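Local structure of fusolin (Unidentified entomopoxvirus, 4YN2) at residues A[148-153]-A[166-171]; A[130-135]-A[197-202]; A[59-64]-A[104-109]. The protein forms the intracellular crystalline spindles that enhance virulence, and probably acts on chitin through its lytic polysaccharide monooxygenase-like domain. One frame throughout, in Å; residues are numbered along the deposited sequence.

Contact 1. Residues A[148-153]-A[166-171]; sequences EVYITK and GNLDLI. With NAG (2-acetamido-2-deoxy-beta-D-glucopyranose), chain B.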
loop_
_atom_site.group_PDB
_atom_site.type_symbol
_atom_site.label_atom_id
_atom_site.label_comp_id
_atom_site.label_asym_id
_atom_site.label_seq_id
_atom_site.Cartn_x
_atom_site.Cartn_y
_atom_site.Cartn_z
ATOM N N GLU A 148 2.922 -14.758 5.259
ATOM C CA GLU A 148 3.619 -13.876 6.175
ATOM C C GLU A 148 3.131 -12.493 5.897
ATOM O O GLU A 148 2.942 -12.143 4.728
ATOM C CB GLU A 148 5.142 -13.939 6.023
ATOM C CG GLU A 148 5.753 -15.278 6.389
ATOM C CD GLU A 148 7.221 -15.382 6.043
ATOM O OE1 GLU A 148 7.729 -14.501 5.313
ATOM O OE2 GLU A 148 7.873 -16.346 6.501
ATOM N N VAL A 149 2.906 -11.706 6.946
ATOM C CA VAL A 149 2.535 -10.309 6.807
ATOM C C VAL A 149 3.541 -9.503 7.579
ATOM O O VAL A 149 3.825 -9.816 8.738
ATOM C CB VAL A 149 1.094 -9.981 7.259
ATOM C CG1 VAL A 149 0.738 -8.546 6.899
ATOM C CG2 VAL A 149 0.092 -10.943 6.635
ATOM N N TYR A 150 4.101 -8.484 6.926
ATOM C CA TYR A 150 5.019 -7.533 7.530
ATOM C C TYR A 150 4.375 -6.196 7.488
ATOM O O TYR A 150 3.498 -5.980 6.662
ATOM C CB TYR A 150 6.371 -7.459 6.800
ATOM C CG TYR A 150 7.089 -8.775 6.639
ATOM C CD1 TYR A 150 6.676 -9.707 5.692
ATOM C CD2 TYR A 150 8.185 -9.097 7.435
ATOM C CE1 TYR A 150 7.334 -10.922 5.537
ATOM C CE2 TYR A 150 8.835 -10.327 7.305
ATOM C CZ TYR A 150 8.395 -11.242 6.364
ATOM O OH TYR A 150 9.034 -12.448 6.233
ATOM N N ILE A 151 4.810 -5.294 8.345
ATOM C CA ILE A 151 4.359 -3.916 8.338
ATOM C C ILE A 151 5.592 -3.047 8.414
ATOM O O ILE A 151 6.569 -3.398 9.082
ATOM C CB ILE A 151 3.328 -3.573 9.454
ATOM C CG1 ILE A 151 2.736 -2.167 9.225
ATOM C CG2 ILE A 151 3.935 -3.701 10.868
ATOM C CD1 ILE A 151 1.507 -1.853 10.056
ATOM N N THR A 152 5.541 -1.900 7.760
ATOM C CA THR A 152 6.633 -0.966 7.838
ATOM C C THR A 152 6.810 -0.492 9.280
ATOM O O THR A 152 5.842 -0.397 10.037
ATOM C CB THR A 152 6.402 0.211 6.912
ATOM O OG1 THR A 152 5.032 0.605 6.991
ATOM C CG2 THR A 152 6.795 -0.096 5.473
ATOM N N LYS A 153 8.036 -0.163 9.638
ATOM C CA LYS A 153 8.358 0.355 10.971
ATOM C C LYS A 153 7.652 1.706 11.201
ATOM O O LYS A 153 7.282 2.381 10.234
ATOM C CB LYS A 153 9.880 0.469 11.172
ATOM C CG LYS A 153 10.513 -0.895 11.385
ATOM C CD LYS A 153 12.004 -0.828 11.620
ATOM C CE LYS A 153 12.666 -2.196 11.667
ATOM N NZ LYS A 153 12.394 -2.910 12.938
ATOM N N GLY A 166 14.915 -4.086 5.837
ATOM C CA GLY A 166 15.413 -3.336 6.979
ATOM C C GLY A 166 14.409 -2.434 7.663
ATOM O O GLY A 166 14.647 -2.047 8.807
ATOM N N ASN A 167 13.296 -2.052 6.985
ATOM C CA ASN A 167 12.288 -1.206 7.626
ATOM C C ASN A 167 10.937 -1.926 7.701
ATOM O O ASN A 167 9.905 -1.276 7.883
ATOM C CB ASN A 167 12.179 0.182 6.977
ATOM C CG ASN A 167 11.758 0.219 5.534
ATOM O OD1 ASN A 167 11.296 -0.760 4.960
ATOM N ND2 ASN A 167 11.924 1.356 4.911
ATOM N N LEU A 168 10.961 -3.271 7.669
ATOM C CA LEU A 168 9.781 -4.114 7.809
ATOM C C LEU A 168 9.867 -4.942 9.079
ATOM O O LEU A 168 10.933 -5.453 9.398
ATOM C CB LEU A 168 9.637 -5.069 6.610
ATOM C CG LEU A 168 9.091 -4.496 5.312
ATOM C CD1 LEU A 168 9.097 -5.571 4.245
ATOM C CD2 LEU A 168 7.699 -3.892 5.506
ATOM N N ASP A 169 8.725 -5.119 9.757
ATOM C CA ASP A 169 8.569 -5.932 10.965
ATOM C C ASP A 169 7.590 -7.059 10.692
ATOM O O ASP A 169 6.486 -6.760 10.241
ATOM C CB ASP A 169 7.994 -5.084 12.106
ATOM C CG ASP A 169 8.913 -4.039 12.682
ATOM O OD1 ASP A 169 10.133 -4.284 12.722
ATOM O OD2 ASP A 169 8.407 -3.012 13.158
ATOM N N LEU A 170 7.937 -8.322 11.009
ATOM C CA LEU A 170 7.011 -9.441 10.816
ATOM C C LEU A 170 5.926 -9.383 11.882
ATOM O O LEU A 170 6.257 -9.295 13.060
ATOM C CB LEU A 170 7.759 -10.780 10.882
ATOM C CG LEU A 170 6.916 -12.065 10.718
ATOM C CD1 LEU A 170 6.472 -12.263 9.293
ATOM C CD2 LEU A 170 7.717 -13.258 11.139
ATOM N N ILE A 171 4.641 -9.385 11.485
ATOM C CA ILE A 171 3.522 -9.368 12.447
ATOM C C ILE A 171 2.642 -10.619 12.332
ATOM O O ILE A 171 1.790 -10.819 13.189
ATOM C CB ILE A 171 2.666 -8.076 12.312
ATOM C CG1 ILE A 171 2.031 -7.928 10.905
ATOM C CG2 ILE A 171 3.532 -6.856 12.665
ATOM C CD1 ILE A 171 0.942 -6.881 10.804
HETATM C C1 NAG B . 7.034 -18.764 9.297
HETATM C C2 NAG B . 8.539 -18.532 9.403
HETATM C C3 NAG B . 9.252 -19.649 8.643
HETATM C C4 NAG B . 8.785 -21.016 9.134
HETATM C C5 NAG B . 7.263 -21.117 9.109
HETATM C C6 NAG B . 6.729 -22.404 9.703
HETATM C C7 NAG B . 9.663 -16.337 9.508
HETATM C C8 NAG B . 9.851 -15.022 8.818
HETATM N N2 NAG B . 8.905 -17.235 8.859
HETATM O O3 NAG B . 10.644 -19.504 8.888
HETATM O O4 NAG B . 9.302 -22.042 8.299
HETATM O O5 NAG B . 6.709 -20.032 9.864
HETATM O O6 NAG B . 7.258 -22.670 10.989
HETATM O O7 NAG B . 10.191 -16.583 10.587
#

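Contact 2. Residues A[130-135]-A[197-202]; sequences VPLELE and VPIPIR. With EDO (1,2-ethanediol), chain D.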
loop_
_atom_site.group_PDB
_atom_site.type_symbol
_atom_site.label_atom_id
_atom_site.label_comp_id
_atom_site.label_asym_id
_atom_site.label_seq_id
_atom_site.Cartn_x
_atom_site.Cartn_y
_atom_site.Cartn_z
ATOM N N VAL A 130 -5.412 -3.293 15.430
ATOM C CA VAL A 130 -6.743 -3.434 14.839
ATOM C C VAL A 130 -6.785 -4.841 14.251
ATOM O O VAL A 130 -6.011 -5.121 13.333
ATOM C CB VAL A 130 -7.079 -2.317 13.781
ATOM C CG1 VAL A 130 -8.070 -2.804 12.718
ATOM C CG2 VAL A 130 -7.648 -1.068 14.452
ATOM N N PRO A 131 -7.631 -5.760 14.775
ATOM C CA PRO A 131 -7.763 -7.063 14.123
ATOM C C PRO A 131 -8.459 -6.833 12.797
ATOM O O PRO A 131 -9.568 -6.305 12.777
ATOM C CB PRO A 131 -8.609 -7.873 15.101
ATOM C CG PRO A 131 -9.409 -6.876 15.827
ATOM C CD PRO A 131 -8.631 -5.595 15.847
ATOM N N LEU A 132 -7.766 -7.086 11.704
ATOM C CA LEU A 132 -8.314 -6.864 10.372
ATOM C C LEU A 132 -8.332 -8.160 9.647
ATOM O O LEU A 132 -7.312 -8.857 9.613
ATOM C CB LEU A 132 -7.471 -5.831 9.613
ATOM C CG LEU A 132 -8.096 -5.222 8.355
ATOM C CD1 LEU A 132 -9.346 -4.409 8.691
ATOM C CD2 LEU A 132 -7.093 -4.332 7.644
ATOM N N GLU A 133 -9.473 -8.505 9.049
ATOM C CA GLU A 133 -9.534 -9.728 8.274
ATOM C C GLU A 133 -9.042 -9.462 6.867
ATOM O O GLU A 133 -9.761 -8.884 6.045
ATOM C CB GLU A 133 -10.918 -10.324 8.249
ATOM C CG GLU A 133 -10.868 -11.753 7.737
ATOM C CD GLU A 133 -12.237 -12.371 7.610
ATOM O OE1 GLU A 133 -13.158 -11.675 7.127
ATOM O OE2 GLU A 133 -12.398 -13.552 7.990
ATOM N N LEU A 134 -7.811 -9.861 6.604
ATOM C CA LEU A 134 -7.207 -9.713 5.289
ATOM C C LEU A 134 -7.851 -10.689 4.319
ATOM O O LEU A 134 -8.247 -11.780 4.730
ATOM C CB LEU A 134 -5.681 -9.953 5.345
ATOM C CG LEU A 134 -4.828 -8.705 5.618
ATOM C CD1 LEU A 134 -5.263 -8.006 6.859
ATOM C CD2 LEU A 134 -3.361 -9.065 5.702
ATOM N N GLU A 135 -8.004 -10.289 3.054
ATOM C CA GLU A 135 -8.527 -11.176 2.009
ATOM C C GLU A 135 -7.514 -11.258 0.881
ATOM O O GLU A 135 -7.239 -10.239 0.244
ATOM C CB GLU A 135 -9.883 -10.662 1.494
ATOM C CG GLU A 135 -10.567 -11.557 0.468
ATOM C CD GLU A 135 -11.681 -10.876 -0.307
ATOM O OE1 GLU A 135 -11.447 -9.766 -0.834
ATOM O OE2 GLU A 135 -12.778 -11.467 -0.419
ATOM N N VAL A 197 -5.632 -10.689 11.057
ATOM C CA VAL A 197 -4.298 -10.245 11.416
ATOM C C VAL A 197 -4.404 -9.040 12.338
ATOM O O VAL A 197 -5.115 -8.080 12.007
ATOM C CB VAL A 197 -3.483 -9.899 10.143
ATOM C CG1 VAL A 197 -2.050 -9.498 10.502
ATOM C CG2 VAL A 197 -3.472 -11.081 9.176
ATOM N N PRO A 198 -3.663 -9.040 13.466
ATOM C CA PRO A 198 -3.640 -7.847 14.317
ATOM C C PRO A 198 -2.678 -6.835 13.711
ATOM O O PRO A 198 -1.469 -7.032 13.736
ATOM C CB PRO A 198 -3.181 -8.383 15.678
ATOM C CG PRO A 198 -2.449 -9.623 15.391
ATOM C CD PRO A 198 -2.762 -10.085 13.992
ATOM N N ILE A 199 -3.220 -5.778 13.125
ATOM C CA ILE A 199 -2.437 -4.745 12.465
ATOM C C ILE A 199 -2.029 -3.684 13.494
ATOM O O ILE A 199 -2.914 -3.024 14.028
ATOM C CB ILE A 199 -3.244 -4.111 11.302
ATOM C CG1 ILE A 199 -3.803 -5.168 10.307
ATOM C CG2 ILE A 199 -2.412 -3.074 10.568
ATOM C CD1 ILE A 199 -2.817 -5.996 9.608
ATOM N N PRO A 200 -0.718 -3.439 13.733
ATOM C CA PRO A 200 -0.335 -2.349 14.646
ATOM C C PRO A 200 -0.789 -1.003 14.098
ATOM O O PRO A 200 -0.657 -0.759 12.893
ATOM C CB PRO A 200 1.198 -2.439 14.690
ATOM C CG PRO A 200 1.529 -3.801 14.186
ATOM C CD PRO A 200 0.476 -4.101 13.173
ATOM N N ILE A 201 -1.354 -0.146 14.963
ATOM C CA ILE A 201 -1.839 1.156 14.526
ATOM C C ILE A 201 -0.656 2.088 14.303
ATOM O O ILE A 201 0.404 1.929 14.899
ATOM C CB ILE A 201 -2.867 1.776 15.521
ATOM C CG1 ILE A 201 -3.986 0.795 15.891
ATOM C CG2 ILE A 201 -3.486 3.050 14.966
ATOM C CD1 ILE A 201 -4.596 0.050 14.806
ATOM N N ARG A 202 -0.848 3.018 13.384
ATOM C CA ARG A 202 0.091 4.065 13.012
ATOM C C ARG A 202 -0.662 5.370 12.934
ATOM O O ARG A 202 -1.860 5.368 12.667
ATOM C CB ARG A 202 0.720 3.751 11.643
ATOM C CG ARG A 202 1.432 2.401 11.541
ATOM C CD ARG A 202 2.747 2.468 12.247
ATOM N NE ARG A 202 3.602 1.302 12.004
ATOM C CZ ARG A 202 3.892 0.346 12.879
ATOM N NH1 ARG A 202 3.325 0.332 14.077
ATOM N NH2 ARG A 202 4.743 -0.619 12.553
HETATM C C1 EDO D . -10.498 -16.205 9.726
HETATM O O1 EDO D . -10.325 -14.790 9.587
HETATM C C2 EDO D . -9.129 -16.925 9.829
HETATM O O2 EDO D . -8.185 -16.126 10.548
#

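Contact 3. Residues A[59-64]-A[104-109]; sequences QYEFQQ and GDKSGV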
loop_
_atom_site.group_PDB
_atom_site.type_symbol
_atom_site.label_atom_id
_atom_site.label_comp_id
_atom_site.label_asym_id
_atom_site.label_seq_id
_atom_site.Cartn_x
_atom_site.Cartn_y
_atom_site.Cartn_z
ATOM N N GLN A 59 2.620 -1.937 -19.793
ATOM C CA GLN A 59 1.352 -2.661 -19.696
ATOM C C GLN A 59 1.504 -3.964 -18.911
ATOM O O GLN A 59 0.640 -4.295 -18.097
ATOM C CB GLN A 59 0.803 -2.972 -21.085
ATOM C CG GLN A 59 0.219 -1.764 -21.788
ATOM C CD GLN A 59 -0.213 -2.106 -23.194
ATOM O OE1 GLN A 59 0.154 -3.136 -23.767
ATOM N NE2 GLN A 59 -1.055 -1.281 -23.760
ATOM N N TYR A 60 2.609 -4.689 -19.143
ATOM C CA TYR A 60 2.911 -5.960 -18.482
ATOM C C TYR A 60 2.931 -5.786 -16.967
ATOM O O TYR A 60 2.454 -6.652 -16.243
ATOM C CB TYR A 60 4.260 -6.493 -19.001
ATOM C CG TYR A 60 4.712 -7.801 -18.407
ATOM C CD1 TYR A 60 5.438 -7.835 -17.223
ATOM C CD2 TYR A 60 4.471 -9.004 -19.059
ATOM C CE1 TYR A 60 5.881 -9.034 -16.687
ATOM C CE2 TYR A 60 4.942 -10.208 -18.550
ATOM C CZ TYR A 60 5.672 -10.218 -17.376
ATOM O OH TYR A 60 6.077 -11.417 -16.844
ATOM N N GLU A 61 3.469 -4.647 -16.492
ATOM C CA GLU A 61 3.551 -4.332 -15.072
ATOM C C GLU A 61 2.171 -4.396 -14.406
ATOM O O GLU A 61 2.053 -4.936 -13.301
ATOM C CB GLU A 61 4.190 -2.940 -14.903
ATOM C CG GLU A 61 4.138 -2.355 -13.514
ATOM C CD GLU A 61 4.959 -1.090 -13.426
ATOM O OE1 GLU A 61 4.659 -0.119 -14.158
ATOM O OE2 GLU A 61 5.926 -1.079 -12.640
ATOM N N PHE A 62 1.117 -3.903 -15.084
ATOM C CA PHE A 62 -0.225 -3.960 -14.515
ATOM C C PHE A 62 -1.013 -5.180 -14.953
ATOM O O PHE A 62 -1.845 -5.624 -14.172
ATOM C CB PHE A 62 -1.001 -2.693 -14.835
ATOM C CG PHE A 62 -0.429 -1.413 -14.258
ATOM C CD1 PHE A 62 0.449 -1.439 -13.173
ATOM C CD2 PHE A 62 -0.886 -0.177 -14.690
ATOM C CE1 PHE A 62 0.983 -0.257 -12.660
ATOM C CE2 PHE A 62 -0.369 1.003 -14.155
ATOM C CZ PHE A 62 0.583 0.952 -13.166
ATOM N N GLN A 63 -0.750 -5.754 -16.136
ATOM C CA GLN A 63 -1.452 -6.959 -16.575
ATOM C C GLN A 63 -1.106 -8.129 -15.661
ATOM O O GLN A 63 -1.969 -8.946 -15.370
ATOM C CB GLN A 63 -1.100 -7.312 -18.036
ATOM C CG GLN A 63 -1.773 -8.612 -18.540
ATOM C CD GLN A 63 -1.319 -9.054 -19.900
ATOM O OE1 GLN A 63 -0.592 -8.355 -20.598
ATOM N NE2 GLN A 63 -1.698 -10.268 -20.278
ATOM N N GLN A 64 0.151 -8.208 -15.213
ATOM C CA GLN A 64 0.612 -9.284 -14.347
ATOM C C GLN A 64 0.387 -8.972 -12.863
ATOM O O GLN A 64 1.208 -9.358 -12.049
ATOM C CB GLN A 64 2.099 -9.548 -14.604
ATOM C CG GLN A 64 2.443 -9.929 -16.026
ATOM C CD GLN A 64 1.733 -11.171 -16.462
ATOM O OE1 GLN A 64 0.765 -11.110 -17.206
ATOM N NE2 GLN A 64 2.165 -12.315 -15.965
ATOM N N GLY A 104 9.566 -9.785 -15.733
ATOM C CA GLY A 104 9.625 -8.453 -16.302
ATOM C C GLY A 104 10.050 -7.355 -15.359
ATOM O O GLY A 104 10.867 -7.567 -14.452
ATOM N N ASP A 105 9.506 -6.169 -15.609
ATOM C CA ASP A 105 9.797 -4.969 -14.855
ATOM C C ASP A 105 8.535 -4.417 -14.215
ATOM O O ASP A 105 7.699 -3.806 -14.888
ATOM C CB ASP A 105 10.430 -3.926 -15.780
ATOM C CG ASP A 105 11.048 -2.749 -15.056
ATOM O OD1 ASP A 105 10.820 -2.613 -13.820
ATOM O OD2 ASP A 105 11.783 -1.973 -15.707
ATOM N N LYS A 106 8.426 -4.596 -12.890
ATOM C CA LYS A 106 7.327 -4.061 -12.105
ATOM C C LYS A 106 7.874 -3.002 -11.130
ATOM O O LYS A 106 7.205 -2.657 -10.163
ATOM C CB LYS A 106 6.620 -5.190 -11.367
ATOM C CG LYS A 106 5.996 -6.232 -12.299
ATOM C CD LYS A 106 5.945 -7.573 -11.650
ATOM C CE LYS A 106 5.319 -8.611 -12.549
ATOM N NZ LYS A 106 5.915 -9.952 -12.358
ATOM N N SER A 107 9.086 -2.468 -11.393
ATOM C CA SER A 107 9.755 -1.536 -10.478
ATOM C C SER A 107 9.070 -0.173 -10.389
ATOM O O SER A 107 9.317 0.547 -9.431
ATOM C CB SER A 107 11.222 -1.353 -10.857
ATOM O OG SER A 107 11.335 -0.778 -12.147
ATOM N N GLY A 108 8.188 0.160 -11.325
ATOM C CA GLY A 108 7.414 1.391 -11.235
ATOM C C GLY A 108 6.507 1.396 -10.020
ATOM O O GLY A 108 6.276 2.437 -9.406
ATOM N N VAL A 109 6.029 0.215 -9.628
ATOM C CA VAL A 109 5.147 0.066 -8.470
ATOM C C VAL A 109 5.941 0.219 -7.153
ATOM O O VAL A 109 5.333 0.426 -6.104
ATOM C CB VAL A 109 4.387 -1.294 -8.571
ATOM C CG1 VAL A 109 3.583 -1.601 -7.319
ATOM C CG2 VAL A 109 3.471 -1.284 -9.787
HETATM O O HOH W 1 5.046 -11.735 -14.279
#

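Contact 1. Residues A[148-153]-A[166-171]
Leu170 drops one branch onto the Tyr150 ring: with CG anti to the backbone N (chi1 179°), its CD1 sits over one face, offset toward the rim, 3.8 Å from the ring centroid in a CH-pi contact. Its other branch, CD2, faces the sugar and meets NAG C8 at 3.6 Å. On the same face Leu168 CD2 fills the hollow between Tyr150 CB and Thr152 CG2. On the reverse face the Ile151 and Ile171 side chains cross obliquely, CG2 to CG2 at 3.7 Å. The backbones hold these bumps in register: Ile151 and Asp169 form the hydrogen-bonded pair, Asp169 N giving to Ile151 O at 2.8 Å (163° at the hydrogen). Lys153, bent at its last torsion, brings NZ to the syn lone pair of Asp169 OD1 at 2.7 Å, a salt bridge where the pairing ends. Tyr150 OH gives to Glu148 OE1, met from above the carboxylate plane at 2.6 Å, while NAG N2 gives to Glu148 OE2 at 2.7 Å; Arg211 bridges OE1 as well. Glu148, Tyr150 and Leu170 thus form the surface on which a glycan, probably N-linked at Asn173, lies, on an antiparallel strand pair of a monooxygenase-type beta sandwich.

Contact 2. Residues A[130-135]-A[197-202]
The flat groups here are peptide units, joined by four hydrogen bonds whose donors all stand out of the acceptor planes. Ile199 N lies farthest out, 43° above the plane of the Val130 carbonyl, at 2.9 Å from Val130 O. Leu132 N reaches Val197 O at 2.8 Å in a nearly straight bond, 178° at the hydrogen, and Val197 N returns an equally straight one to Leu132 O. Between these two hydrogen-bonded pairs, Pro131 and Pro198 form a non-hydrogen-bonded pair. Their rings lie on the same face of the sheet without touching; the pair meets through its backbone, with Pro131 CA near Val197 O, and both residues are exposed. The Glu133 carboxylate, also flat, lies at the margin, where OE2 accepts from EDO O1 at 2.9 Å and also bridges Arg194; the ethanediol, probably from the crystallisation liquor, is held by Thr196 too.

The face opposite the prolines is apolar. Leu132 CB rests on Ile199 CG1 at 3.8 Å. Leu134 and Ile199 point tip to tip, CD1 to CD1, while the other Leu134 branch, CD2, comes to Val197 CG2 at 4.0 Å. Ile201, beyond the paired residues, curls its CD1 back against Val130 CG2 at 3.3 Å, tighter than usual for two methyls.

Strand 129-138 is thereby joined to strand 191-200 inside the four-stranded antiparallel sheet, with strand 2-6 next to 129-138. Its apolar face packs against the second sheet of the sandwich: Leu134 on Val149, Val197 on Tyr172, and Ile199 on Ile228 and Phe230.

Contact 3. Residues A[59-64]-A[104-109]
Glu61 reaches the loop through an extended chain: CG is anti to the backbone N (chi1 170°), the second torsion continues the line, and OE2 arrives among the peptide nitrogens at the start of the 3-10 turn. Tyr60 also has its ring anti to the backbone N (chi1 180°). In Gln64 CG is anti to the carbonyl carbon (chi1 -59°), which lays it 3.4 Å above the centre of the Tyr60 ring; the bend at the second torsion then turns the amide.

Two weak, strongly bent hydrogen bonds reach Glu61 OE2, from Gly108 N at 2.9 Å and Val109 N at 3.3 Å. The same Val109 N also donates to Lys106 O within the turn. The aliphatic part of Glu61 slides past Val109 in the opposite direction, and Val109 CG2 lies at the edge of the Phe62 ring, in its plane, 3.9 Å from CE1. Tyr60 CE1 rests on Gly104 CA at 3.8 Å, where the backbone comes close because there is no side chain.

Asp105 folds the loop as an Asx turn. Its OD1 accepts from Ser107 N on the anti lone pair and from Ser107 OG on the syn one, the latter at 2.5 Å, while Lys43 bridges OD2. These interactions probably stabilise the charged form of the carboxylate. Lys106 lies along the helix surface with its CE beside Gln64 CB. Its NZ is held by the carbonyls of Glu67 and Phe103 and by a water, at 2.8 Å, that also meets Tyr60 OH.

The contact thus seats the C-terminal turn of helix 51-63 on the loop between helix 79-86 and strand 118-121. Helix 31-48 flanks both, Val40 touching Glu61 and Tyr39 touching Ser107, while Phe19 meets the Phe62 ring edge-to-face.

How the contacts relate
Contact 3 closes first along the chain; contact 1 then lies nested within the loop that contact 2 closes. Contacts 1 and 2 have centres 13 Å apart and belong to facing sheets of the sandwich, strands 145-152 and 168-174 packing on strand 191-200. They touch directly: Ile171 meets Pro200, and Arg202 NH2 probably hydrogen-bonds Thr152 O. Contact 3 stands apart in the helix-and-loop region that precedes strand 118-121, its centre 23 Å from that of contact 1 and 27 Å from that of contact 2, on the opposite side of the chain's centre from the latter. One monooxygenase-like domain thus combines a two-sheet core, with a probably N-linked glycan against its side, and this helix-and-loop region.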